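Local coordinates for protein Cys-Gly metallodipeptidase DUG1 (Saccharomyces cerevisiae, PDB 4G1P) that hydrolyses the dipeptide Cys-Gly as a dinuclear zinc- or manganese-dependent M20-family peptidase and serves as the catalytic component of the glutathione-degrading complex, at residues E51-S56 with P82-R87. Residues are numbered along the deposited sequence; the frame is centred on the assembly and turned at random.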
# COMPACT_ATOMS: atom_id res chain seq x y z
N GLU A 51 24.28 17.94 -21.31
CA GLU A 51 24.29 18.21 -22.74
C GLU A 51 23.72 19.59 -23.08
O GLU A 51 24.28 20.32 -23.92
CB GLU A 51 23.53 17.14 -23.51
CG GLU A 51 24.35 15.91 -23.81
CD GLU A 51 23.50 14.72 -24.23
OE1 GLU A 51 22.26 14.80 -24.11
OE2 GLU A 51 24.09 13.71 -24.68
N GLN A 52 22.61 19.96 -22.44
CA GLN A 52 22.07 21.30 -22.63
C GLN A 52 23.05 22.36 -22.12
O GLN A 52 23.21 23.41 -22.75
CB GLN A 52 20.73 21.46 -21.93
CG GLN A 52 19.67 20.53 -22.42
CD GLN A 52 19.51 20.62 -23.91
OE1 GLN A 52 19.06 21.63 -24.44
NE2 GLN A 52 19.89 19.56 -24.60
N LEU A 53 23.69 22.10 -20.98
CA LEU A 53 24.65 23.05 -20.43
C LEU A 53 25.74 23.30 -21.46
O LEU A 53 26.05 24.44 -21.82
CB LEU A 53 25.25 22.51 -19.13
CG LEU A 53 24.70 22.98 -17.78
CD1 LEU A 53 23.65 24.08 -17.93
CD2 LEU A 53 24.17 21.82 -16.96
N SER A 54 26.29 22.20 -21.97
CA SER A 54 27.40 22.26 -22.89
C SER A 54 27.03 22.93 -24.21
O SER A 54 27.82 23.68 -24.76
CB SER A 54 27.95 20.87 -23.12
OG SER A 54 29.02 20.89 -24.03
N GLN A 55 25.84 22.65 -24.72
CA GLN A 55 25.40 23.28 -25.97
C GLN A 55 25.21 24.78 -25.78
O GLN A 55 25.56 25.56 -26.63
CB GLN A 55 24.13 22.63 -26.51
CG GLN A 55 24.35 21.24 -27.12
CD GLN A 55 23.04 20.47 -27.33
OE1 GLN A 55 21.95 21.05 -27.29
NE2 GLN A 55 23.15 19.16 -27.54
N SER A 56 24.65 25.19 -24.65
CA SER A 56 24.71 26.59 -24.27
C SER A 56 26.17 26.89 -23.93
O SER A 56 27.05 26.07 -24.17
CB SER A 56 23.77 26.86 -23.09
OG SER A 56 22.41 26.60 -23.43
N PRO A 82 24.33 11.78 -10.17
CA PRO A 82 25.45 12.73 -10.08
C PRO A 82 24.98 14.16 -9.78
O PRO A 82 23.91 14.52 -10.25
CB PRO A 82 26.04 12.69 -11.50
CG PRO A 82 24.91 12.28 -12.36
CD PRO A 82 24.12 11.31 -11.54
N VAL A 83 25.73 14.93 -9.01
CA VAL A 83 25.39 16.34 -8.83
C VAL A 83 26.07 17.05 -9.96
O VAL A 83 27.21 16.72 -10.29
CB VAL A 83 25.87 16.94 -7.50
CG1 VAL A 83 25.54 18.41 -7.46
CG2 VAL A 83 25.19 16.26 -6.34
N ILE A 84 25.37 18.00 -10.58
CA ILE A 84 25.86 18.61 -11.80
C ILE A 84 26.40 20.00 -11.53
O ILE A 84 25.64 20.90 -11.21
CB ILE A 84 24.76 18.73 -12.85
CG1 ILE A 84 24.15 17.36 -13.17
CG2 ILE A 84 25.32 19.37 -14.11
CD1 ILE A 84 22.96 17.42 -14.11
N LEU A 85 27.70 20.16 -11.66
CA LEU A 85 28.31 21.46 -11.44
C LEU A 85 28.77 22.04 -12.77
O LEU A 85 29.38 21.35 -13.58
CB LEU A 85 29.52 21.35 -10.50
CG LEU A 85 29.38 20.62 -9.16
CD1 LEU A 85 30.66 20.83 -8.40
CD2 LEU A 85 28.19 21.09 -8.34
N SER A 86 28.48 23.31 -12.99
CA SER A 86 28.95 23.99 -14.18
C SER A 86 29.09 25.49 -13.94
O SER A 86 28.56 26.04 -12.96
CB SER A 86 28.02 23.73 -15.35
OG SER A 86 26.79 24.41 -15.19
N ARG A 87 29.83 26.16 -14.81
CA ARG A 87 29.98 27.60 -14.73
C ARG A 87 29.64 28.19 -16.08
O ARG A 87 29.84 27.54 -17.12
CB ARG A 87 31.40 28.00 -14.31
CG ARG A 87 32.22 26.87 -13.69
CD ARG A 87 33.64 27.27 -13.26
NE ARG A 87 33.63 27.88 -11.94
CZ ARG A 87 34.01 27.28 -10.82
NH1 ARG A 87 34.49 26.05 -10.84
NH2 ARG A 87 33.93 27.94 -9.68
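L53 reaches down from the last turn of helix 39-55 onto strand 83-88, and its branched end lies over two residues of one strand face, I84 and S86. Its two methyls are used unequally. CD2 leans toward the strand's start and meets the methyl branch of I84, with L53 CD2 and I84 CG2 3.9 Å apart and the two side chains running at a slant to one another. That branch of I84 is trans to the backbone N, while CG1 (chi1 -57°) carries the longer arm farther from L53; I84 also touches A46 and I49 of the helix. The branch point itself sits above the serine: L53 CG is 3.6 Å from S86 OG, a van der Waals contact of a hydroxyl with a hydrocarbon. L85, between the two, turns to the other face of the sheet. In this M20 peptidase the strand belongs to the mixed sheet of the alpha/beta catalytic domain, running antiparallel to both 61-64 and 162-168, and the helix packs across one face of that sheet. F58 of the following loop and I61 of strand 61-64 also touch L53, which is buried on the side of the helix that faces the sheet. Shortening L53 to an alanine would probably open a gap above S86 and cost the CG2 methyl of I84 its contact with the leucine's CD2. Just past the helix, the hydroxyl of S56 is hydrogen-bonded to D150.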